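Local coordinates for arginase (Thermus thermophilus, PDB 2EF4), which catalyses the hydrolysis of L-arginine to urea and L-ornithine, using two manganese ions in each subunit, at the interface of chains A and B. Coordinates in Å, arbitrary orientation; residue numbers count along the deposited sequence, not the author numbering. Chains: chain A/B, Arginase.

The interface of chains A and B. Residues chain A 167-169, 187-189; chain B 288-290.
B:Ile289, next to last in its chain, drives its side chain into a socket formed on the neighbouring subunit by A:His189, A:Thr187 and A:Arg168. The contact illustrates how arginase-family subunits can be joined by a C-terminal tail docked on a partner, here beside the end of strand 184-187 and the start of helix 188-194; the deposited assembly is a hexamer, though the structure alone does not prove that this pairing persists in solution. The isoleucine buries 117 Å² and its extended CG1 branch (chi2 168°) reaches in with CD1, 3.6 Å from CA of A:Arg168 and equally near CB of A:Thr187. The other branch, CG2, lies against the A:Arg168 backbone and the threonine methyl, which also touches the ring rim of B:Phe290, with CG2 of A:Thr187 4.0 Å from CD2 of that phenylalanine.

A:His189 is the other main contributor, with 66 Å² hidden. CD1 of B:Ile289 sits over one face of the imidazole, 3.9 Å from its centroid, while the tail backbone passes the CE1 edge. B:Arg288 folds back, bent at chi2 and chi3, and lays NH2 of its guanidinium over the opposite face, 3.6 Å from the ring centroid in a cation-pi contact, the two planes inclined by 31°; the ring is thus held between methyl and guanidinium. The imidazole is placed by chi1 of -71°, which sets CG beside the backbone N; that N in turn donates a hydrogen bond to OG1 of A:Thr187 at 3.1 Å, tying the first turn of the helix to the strand end. Replacing A:His189 by an alanine removes the ring between them, which is likely to leave the B:Arg288 guanidinium without its aromatic partner and one side of the isoleucine uncovered.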
ATOM      1  N   VAL A 167      -6.524  25.306 -11.666  1.00 41.28           N
ATOM      2  CA  VAL A 167      -6.157  25.893 -10.378  1.00 41.28           C
ATOM      3  C   VAL A 167      -7.167  25.562  -9.281  1.00 41.28           C
ATOM      4  O   VAL A 167      -8.372  25.640  -9.489  1.00 41.28           O
ATOM      5  CB  VAL A 167      -6.007  27.434 -10.504  1.00 41.28           C
ATOM      6  CG1 VAL A 167      -5.730  28.057  -9.141  1.00 41.28           C
ATOM      7  CG2 VAL A 167      -4.866  27.763 -11.470  1.00 41.28           C
ATOM      8  N   ARG A 168      -6.678  25.183  -8.109  1.00 41.28           N
ATOM      9  CA  ARG A 168      -7.579  24.852  -7.014  1.00 41.28           C
ATOM     10  C   ARG A 168      -7.025  25.341  -5.683  1.00 41.28           C
ATOM     11  O   ARG A 168      -7.622  25.101  -4.639  1.00 41.28           O
ATOM     12  CB  ARG A 168      -7.824  23.334  -6.961  1.00 41.28           C
ATOM     13  CG  ARG A 168      -6.775  22.538  -6.206  1.00 41.28           C
ATOM     14  CD  ARG A 168      -6.767  21.054  -6.614  1.00 41.28           C
ATOM     15  NE  ARG A 168      -6.355  20.934  -8.005  1.00 41.28           N
ATOM     16  CZ  ARG A 168      -5.553  19.991  -8.488  1.00 41.28           C
ATOM     17  NH1 ARG A 168      -5.056  19.047  -7.694  1.00 41.28           N
ATOM     18  NH2 ARG A 168      -5.226  20.019  -9.773  1.00 41.28           N
ATOM     19  N   SER A 169      -5.891  26.037  -5.728  1.00 41.28           N
ATOM     20  CA  SER A 169      -5.258  26.555  -4.515  1.00 41.28           C
ATOM     21  C   SER A 169      -4.610  27.918  -4.751  1.00 41.28           C
ATOM     22  O   SER A 169      -3.640  28.031  -5.501  1.00 41.28           O
ATOM     23  CB  SER A 169      -4.202  25.564  -4.010  1.00 41.28           C
ATOM     24  OG  SER A 169      -3.616  26.011  -2.802  1.00 41.28           O
ATOM     25  N   THR A 187     -10.513  27.676 -12.893  1.00 41.28           N
ATOM     26  CA  THR A 187     -10.254  26.881 -11.699  1.00 41.28           C
ATOM     27  C   THR A 187     -11.047  25.589 -11.828  1.00 41.28           C
ATOM     28  O   THR A 187     -11.798  25.421 -12.791  1.00 41.28           O
ATOM     29  CB  THR A 187     -10.726  27.609 -10.420  1.00 41.28           C
ATOM     30  OG1 THR A 187     -12.157  27.579 -10.358  1.00 41.28           O
ATOM     31  CG2 THR A 187     -10.253  29.060 -10.418  1.00 41.28           C
ATOM     32  N   MET A 188     -10.884  24.684 -10.864  1.00 41.28           N
ATOM     33  CA  MET A 188     -11.609  23.418 -10.895  1.00 41.28           C
ATOM     34  C   MET A 188     -13.113  23.652 -10.892  1.00 41.28           C
ATOM     35  O   MET A 188     -13.865  22.777 -11.302  1.00 41.28           O
ATOM     36  CB  MET A 188     -11.226  22.524  -9.707  1.00 41.28           C
ATOM     37  CG  MET A 188      -9.874  21.823  -9.840  1.00 41.28           C
ATOM     38  SD  MET A 188      -9.673  20.921 -11.403  1.00 41.28           S
ATOM     39  CE  MET A 188     -10.985  19.728 -11.309  1.00 41.28           C
ATOM     40  N   HIS A 189     -13.545  24.825 -10.428  1.00 41.28           N
ATOM     41  CA  HIS A 189     -14.969  25.161 -10.407  1.00 41.28           C
ATOM     42  C   HIS A 189     -15.464  25.220 -11.846  1.00 41.28           C
ATOM     43  O   HIS A 189     -16.529  24.690 -12.169  1.00 41.28           O
ATOM     44  CB  HIS A 189     -15.217  26.528  -9.762  1.00 41.28           C
ATOM     45  CG  HIS A 189     -15.008  26.558  -8.282  1.00 41.28           C
ATOM     46  ND1 HIS A 189     -14.092  27.396  -7.679  1.00 41.28           N
ATOM     47  CD2 HIS A 189     -15.631  25.898  -7.277  1.00 41.28           C
ATOM     48  CE1 HIS A 189     -14.162  27.250  -6.368  1.00 41.28           C
ATOM     49  NE2 HIS A 189     -15.088  26.348  -6.097  1.00 41.28           N
TER
ATOM     50  N   ARG B 288     -14.531  29.055  -1.646  1.00 41.28           N
ATOM     51  CA  ARG B 288     -14.365  28.961  -3.095  1.00 41.28           C
ATOM     52  C   ARG B 288     -12.874  29.037  -3.398  1.00 41.28           C
ATOM     53  O   ARG B 288     -12.100  29.554  -2.590  1.00 41.28           O
ATOM     54  CB  ARG B 288     -15.079  30.117  -3.804  1.00 41.28           C
ATOM     55  CG  ARG B 288     -16.521  30.339  -3.381  1.00 41.28           C
ATOM     56  CD  ARG B 288     -17.367  30.864  -4.534  1.00 41.28           C
ATOM     57  NE  ARG B 288     -18.097  29.787  -5.206  1.00 41.28           N
ATOM     58  CZ  ARG B 288     -17.760  29.252  -6.376  1.00 41.28           C
ATOM     59  NH1 ARG B 288     -18.500  28.275  -6.887  1.00 41.28           N
ATOM     60  NH2 ARG B 288     -16.698  29.697  -7.039  1.00 41.28           N
ATOM     61  N   ILE B 289     -12.468  28.527  -4.557  1.00 41.28           N
ATOM     62  CA  ILE B 289     -11.059  28.564  -4.918  1.00 41.28           C
ATOM     63  C   ILE B 289     -10.597  30.011  -4.990  1.00 41.28           C
ATOM     64  O   ILE B 289      -9.522  30.349  -4.490  1.00 41.28           O
ATOM     65  CB  ILE B 289     -10.799  27.862  -6.258  1.00 41.28           C
ATOM     66  CG1 ILE B 289     -11.029  26.359  -6.090  1.00 41.28           C
ATOM     67  CG2 ILE B 289      -9.371  28.143  -6.730  1.00 41.28           C
ATOM     68  CD1 ILE B 289     -11.090  25.615  -7.389  1.00 41.28           C
ATOM     69  N   PHE B 290     -11.416  30.867  -5.593  1.00 41.28           N
ATOM     70  CA  PHE B 290     -11.092  32.285  -5.696  1.00 41.28           C
ATOM     71  C   PHE B 290     -11.708  33.060  -4.530  1.00 41.28           C
ATOM     72  O   PHE B 290     -12.347  34.101  -4.797  1.00 41.28           O
ATOM     73  CB  PHE B 290     -11.626  32.851  -7.003  1.00 41.28           C
ATOM     74  CG  PHE B 290     -10.570  33.425  -7.896  1.00 41.28           C
ATOM     75  CD1 PHE B 290      -9.855  34.563  -7.520  1.00 41.28           C
ATOM     76  CD2 PHE B 290     -10.285  32.825  -9.119  1.00 41.28           C
ATOM     77  CE1 PHE B 290      -8.882  35.108  -8.367  1.00 41.28           C
ATOM     78  CE2 PHE B 290      -9.317  33.359  -9.972  1.00 41.28           C
ATOM     79  CZ  PHE B 290      -8.609  34.499  -9.592  1.00 41.28           C
ATOM     80  OXT PHE B 290     -11.543  32.621  -3.370  1.00 41.28           O
TER